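PDB 2A61: transcriptional regulator Tm0710 from Thermotoga maritima, which probably binds DNA as a dimer through a winged helix-turn-helix domain of the MarR family and so regulates transcription. Local coordinates for residues M17-I31 / V100-I112. Sequence-based numbering, arbitrary orientation.
Sequences MVKVEGRKVLRDFGI and VIEKVIERRENFI
G22 and V104 bring their CA atoms within 4.8 Å where helix 17-23 crosses helix 100-112 at 126°, a worked example of glycine-permitted close packing. With no side chain, G22 CA can lie 3.7 Å from R108 CG, where a CB has no room. Beyond the crossing, V25 CG2 presses tightly on V104 CG2 at 3.4 Å.

R107 bends at chi2 and chi3, folding its guanidinium back beside V25 CG1 and K24 CB. From there NH1 donates to E21 OE2 at 3.2 Å (152°), near the guanidinium plane but well above the carboxylate's. K24 NZ, which also bonds S143 O of the second subunit, holds the other oxygen, E21 OE1, at 2.8 Å, so two cations share one buried acid. A leucine in place of R107 would probably leave E21 OE2 without its charged mate and the carboxylate freer to turn. With CG anti to the backbone N (chi1 -176°), E21 also lays that carbon over one face of the F111 ring, a CH-pi contact. V18 CG2 covers a face of the R108 guanidinium, while a water links R108 NH1 to K19 O. At the other end, V100 CG2 sits over the centre of the F29 ring, and K103 CD meets the ring edge.

R108 NE pairs with E8 of the second subunit, whose M138 packs on F111, placing the R108/F111 end at the dimer interface. At the V100 end, L26 rests on F36 of helix 33-45 and Y76 touches F29, I31 and V100, joining the helical dimerisation region to the DNA-binding domain expected of a MarR regulator.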
# COMPACT_ATOMS: atom_id res chain seq x y z
N MET A 17 -7.79 -5.02 -3.76
CA MET A 17 -9.24 -4.94 -3.50
C MET A 17 -9.55 -4.69 -2.03
O MET A 17 -10.43 -3.88 -1.71
CB MET A 17 -10.01 -6.20 -3.98
CG MET A 17 -10.12 -6.22 -5.53
SD MET A 17 -11.17 -7.56 -6.13
CE MET A 17 -10.00 -8.92 -5.98
N VAL A 18 -8.84 -5.38 -1.13
CA VAL A 18 -9.12 -5.14 0.26
C VAL A 18 -8.62 -3.75 0.68
O VAL A 18 -9.24 -3.13 1.51
CB VAL A 18 -8.64 -6.26 1.18
CG1 VAL A 18 -7.17 -6.36 1.14
CG2 VAL A 18 -9.20 -6.02 2.61
N LYS A 19 -7.48 -3.32 0.13
CA LYS A 19 -6.95 -1.96 0.43
C LYS A 19 -7.98 -0.89 0.02
O LYS A 19 -8.32 -0.01 0.83
CB LYS A 19 -5.61 -1.73 -0.30
CG LYS A 19 -4.96 -0.33 -0.09
CD LYS A 19 -3.86 -0.11 -1.13
CE LYS A 19 -3.12 1.25 -0.95
NZ LYS A 19 -2.32 1.15 0.29
N VAL A 20 -8.47 -0.98 -1.21
CA VAL A 20 -9.42 -0.03 -1.75
C VAL A 20 -10.73 -0.05 -0.99
O VAL A 20 -11.26 1.01 -0.60
CB VAL A 20 -9.63 -0.26 -3.27
CG1 VAL A 20 -10.76 0.64 -3.84
CG2 VAL A 20 -8.32 -0.04 -4.00
N GLU A 21 -11.22 -1.24 -0.70
CA GLU A 21 -12.46 -1.38 0.04
C GLU A 21 -12.44 -0.71 1.43
O GLU A 21 -13.35 0.02 1.79
CB GLU A 21 -12.84 -2.84 0.15
CG GLU A 21 -14.21 -3.05 0.84
CD GLU A 21 -15.43 -2.59 -0.01
OE1 GLU A 21 -15.39 -2.57 -1.26
OE2 GLU A 21 -16.46 -2.26 0.62
N GLY A 22 -11.38 -0.99 2.19
CA GLY A 22 -11.11 -0.39 3.48
C GLY A 22 -11.02 1.12 3.41
O GLY A 22 -11.58 1.80 4.27
N ARG A 23 -10.34 1.65 2.40
CA ARG A 23 -10.10 3.13 2.30
C ARG A 23 -11.32 3.98 1.90
O ARG A 23 -11.26 5.21 1.93
CB ARG A 23 -8.91 3.43 1.41
CG ARG A 23 -7.53 3.22 2.16
CD ARG A 23 -6.36 3.22 1.20
NE ARG A 23 -5.05 3.03 1.80
CZ ARG A 23 -4.06 3.93 1.77
NH1 ARG A 23 -4.19 5.09 1.15
NH2 ARG A 23 -2.90 3.65 2.32
N LYS A 24 -12.41 3.30 1.55
CA LYS A 24 -13.71 3.93 1.20
C LYS A 24 -14.28 4.70 2.39
O LYS A 24 -15.01 5.68 2.21
CB LYS A 24 -14.70 2.89 0.67
CG LYS A 24 -14.36 2.39 -0.73
CD LYS A 24 -15.33 1.28 -1.14
CE LYS A 24 -15.11 0.85 -2.58
NZ LYS A 24 -15.99 -0.31 -2.85
N VAL A 25 -13.94 4.28 3.61
CA VAL A 25 -14.34 5.02 4.81
C VAL A 25 -13.66 6.41 4.97
O VAL A 25 -14.21 7.29 5.63
CB VAL A 25 -14.24 4.18 6.15
CG1 VAL A 25 -14.84 2.77 5.97
CG2 VAL A 25 -12.89 4.08 6.59
N LEU A 26 -12.50 6.62 4.35
CA LEU A 26 -11.83 7.90 4.41
C LEU A 26 -12.66 9.07 3.85
O LEU A 26 -12.44 10.23 4.20
CB LEU A 26 -10.52 7.84 3.67
CG LEU A 26 -9.40 6.87 4.12
CD1 LEU A 26 -8.20 7.06 3.16
CD2 LEU A 26 -9.00 7.11 5.58
N ARG A 27 -13.59 8.76 2.96
CA ARG A 27 -14.49 9.74 2.39
C ARG A 27 -15.37 10.33 3.47
O ARG A 27 -15.69 11.51 3.44
CB ARG A 27 -15.37 9.03 1.35
CG ARG A 27 -16.09 10.03 0.48
CD ARG A 27 -17.44 9.57 0.15
NE ARG A 27 -17.53 9.09 -1.21
CZ ARG A 27 -18.33 9.60 -2.14
NH1 ARG A 27 -19.08 10.66 -1.89
NH2 ARG A 27 -18.35 9.06 -3.34
N ASP A 28 -15.77 9.51 4.43
CA ASP A 28 -16.61 9.94 5.53
C ASP A 28 -15.89 10.98 6.40
O ASP A 28 -16.54 11.76 7.06
CB ASP A 28 -16.98 8.74 6.41
CG ASP A 28 -17.80 7.70 5.67
OD1 ASP A 28 -18.45 8.05 4.67
OD2 ASP A 28 -17.81 6.52 6.11
N PHE A 29 -14.56 10.96 6.42
CA PHE A 29 -13.77 11.84 7.29
C PHE A 29 -13.15 13.01 6.56
O PHE A 29 -12.63 13.91 7.19
CB PHE A 29 -12.67 11.01 7.96
CG PHE A 29 -13.20 9.98 8.89
CD1 PHE A 29 -13.38 8.68 8.47
CD2 PHE A 29 -13.59 10.34 10.20
CE1 PHE A 29 -13.94 7.71 9.33
CE2 PHE A 29 -14.13 9.38 11.10
CZ PHE A 29 -14.31 8.06 10.66
N GLY A 30 -13.17 12.98 5.24
CA GLY A 30 -12.38 13.92 4.45
C GLY A 30 -10.88 13.75 4.53
O GLY A 30 -10.13 14.74 4.28
N ILE A 31 -10.42 12.53 4.88
CA ILE A 31 -8.94 12.25 5.01
C ILE A 31 -8.34 11.78 3.70
O ILE A 31 -8.88 10.90 3.04
CB ILE A 31 -8.67 11.29 6.22
CG1 ILE A 31 -9.12 12.02 7.51
CG2 ILE A 31 -7.18 10.80 6.29
CD1 ILE A 31 -9.28 11.12 8.71
N VAL A 100 -10.42 6.25 13.22
CA VAL A 100 -10.35 6.25 11.76
C VAL A 100 -9.74 4.88 11.33
O VAL A 100 -10.36 4.16 10.56
CB VAL A 100 -9.48 7.39 11.22
CG1 VAL A 100 -9.34 7.26 9.67
CG2 VAL A 100 -10.02 8.78 11.61
N ILE A 101 -8.55 4.53 11.85
CA ILE A 101 -7.93 3.24 11.52
C ILE A 101 -8.86 2.07 11.86
O ILE A 101 -9.02 1.15 11.06
CB ILE A 101 -6.51 3.08 12.20
CG1 ILE A 101 -5.46 3.86 11.40
CG2 ILE A 101 -6.02 1.65 12.14
CD1 ILE A 101 -5.45 5.30 11.68
N GLU A 102 -9.50 2.14 13.04
CA GLU A 102 -10.44 1.09 13.47
C GLU A 102 -11.63 0.93 12.51
O GLU A 102 -12.11 -0.18 12.30
CB GLU A 102 -10.97 1.42 14.87
CG GLU A 102 -9.89 1.29 15.95
CD GLU A 102 -10.31 1.72 17.35
OE1 GLU A 102 -11.43 2.31 17.55
OE2 GLU A 102 -9.50 1.46 18.25
N LYS A 103 -12.14 2.04 11.99
CA LYS A 103 -13.22 2.02 10.96
C LYS A 103 -12.77 1.46 9.61
O LYS A 103 -13.53 0.77 8.93
CB LYS A 103 -13.87 3.39 10.82
CG LYS A 103 -14.92 3.65 11.94
CD LYS A 103 -15.53 5.07 11.94
CE LYS A 103 -16.36 5.29 13.23
NZ LYS A 103 -16.60 6.75 13.51
N VAL A 104 -11.53 1.74 9.22
CA VAL A 104 -10.94 1.10 8.04
C VAL A 104 -10.88 -0.47 8.20
O VAL A 104 -11.27 -1.24 7.29
CB VAL A 104 -9.55 1.73 7.69
CG1 VAL A 104 -8.80 0.89 6.64
CG2 VAL A 104 -9.72 3.18 7.24
N ILE A 105 -10.37 -0.90 9.35
CA ILE A 105 -10.23 -2.32 9.67
C ILE A 105 -11.59 -3.02 9.73
O ILE A 105 -11.80 -4.09 9.14
CB ILE A 105 -9.41 -2.50 10.99
CG1 ILE A 105 -7.96 -2.03 10.76
CG2 ILE A 105 -9.48 -3.93 11.44
CD1 ILE A 105 -7.09 -2.01 11.98
N GLU A 106 -12.53 -2.36 10.41
CA GLU A 106 -13.91 -2.80 10.47
C GLU A 106 -14.50 -3.01 9.07
O GLU A 106 -15.10 -4.03 8.85
CB GLU A 106 -14.78 -1.82 11.27
CG GLU A 106 -16.25 -2.12 11.25
CD GLU A 106 -17.08 -1.11 12.03
OE1 GLU A 106 -17.61 -0.15 11.40
OE2 GLU A 106 -17.16 -1.27 13.27
N ARG A 107 -14.31 -2.06 8.16
CA ARG A 107 -14.84 -2.18 6.78
C ARG A 107 -14.19 -3.37 6.05
O ARG A 107 -14.87 -4.13 5.34
CB ARG A 107 -14.61 -0.88 5.99
CG ARG A 107 -14.92 -0.96 4.48
CD ARG A 107 -16.37 -1.10 4.25
NE ARG A 107 -16.92 0.24 4.34
CZ ARG A 107 -17.27 0.98 3.31
NH1 ARG A 107 -17.15 0.51 2.07
NH2 ARG A 107 -17.76 2.20 3.53
N ARG A 108 -12.88 -3.52 6.24
CA ARG A 108 -12.16 -4.70 5.71
C ARG A 108 -12.68 -6.03 6.27
O ARG A 108 -12.85 -7.01 5.52
CB ARG A 108 -10.66 -4.56 6.00
CG ARG A 108 -9.97 -3.45 5.18
CD ARG A 108 -8.59 -3.13 5.74
NE ARG A 108 -7.66 -4.24 5.57
CZ ARG A 108 -6.70 -4.32 4.64
NH1 ARG A 108 -6.52 -3.33 3.76
NH2 ARG A 108 -5.92 -5.39 4.58
N GLU A 109 -12.90 -6.09 7.59
CA GLU A 109 -13.48 -7.28 8.24
C GLU A 109 -14.86 -7.62 7.64
O GLU A 109 -15.17 -8.80 7.36
CB GLU A 109 -13.58 -7.07 9.78
CG GLU A 109 -12.18 -7.09 10.50
CD GLU A 109 -12.26 -6.76 12.00
OE1 GLU A 109 -13.30 -6.29 12.47
OE2 GLU A 109 -11.25 -6.93 12.69
N ASN A 110 -15.69 -6.59 7.45
CA ASN A 110 -17.03 -6.79 6.88
C ASN A 110 -16.97 -7.27 5.43
O ASN A 110 -17.70 -8.17 5.02
CB ASN A 110 -17.91 -5.52 7.00
CG ASN A 110 -18.15 -5.09 8.46
OD1 ASN A 110 -17.95 -5.87 9.41
ND2 ASN A 110 -18.54 -3.84 8.65
N PHE A 111 -16.04 -6.69 4.67
CA PHE A 111 -15.77 -7.13 3.29
C PHE A 111 -15.37 -8.63 3.28
O PHE A 111 -15.93 -9.43 2.55
CB PHE A 111 -14.66 -6.25 2.73
CG PHE A 111 -14.33 -6.50 1.28
CD1 PHE A 111 -15.33 -6.62 0.32
CD2 PHE A 111 -13.00 -6.55 0.88
CE1 PHE A 111 -15.01 -6.84 -0.98
CE2 PHE A 111 -12.68 -6.78 -0.47
CZ PHE A 111 -13.68 -6.92 -1.38
N ILE A 112 -14.44 -9.00 4.16
CA ILE A 112 -13.93 -10.38 4.21
C ILE A 112 -15.01 -11.34 4.75
O ILE A 112 -15.10 -12.49 4.30
CB ILE A 112 -12.64 -10.45 5.07
CG1 ILE A 112 -11.47 -9.66 4.39
CG2 ILE A 112 -12.26 -11.93 5.41
CD1 ILE A 112 -11.05 -10.15 3.04
O HOH W 1 -7.54 -0.53 3.53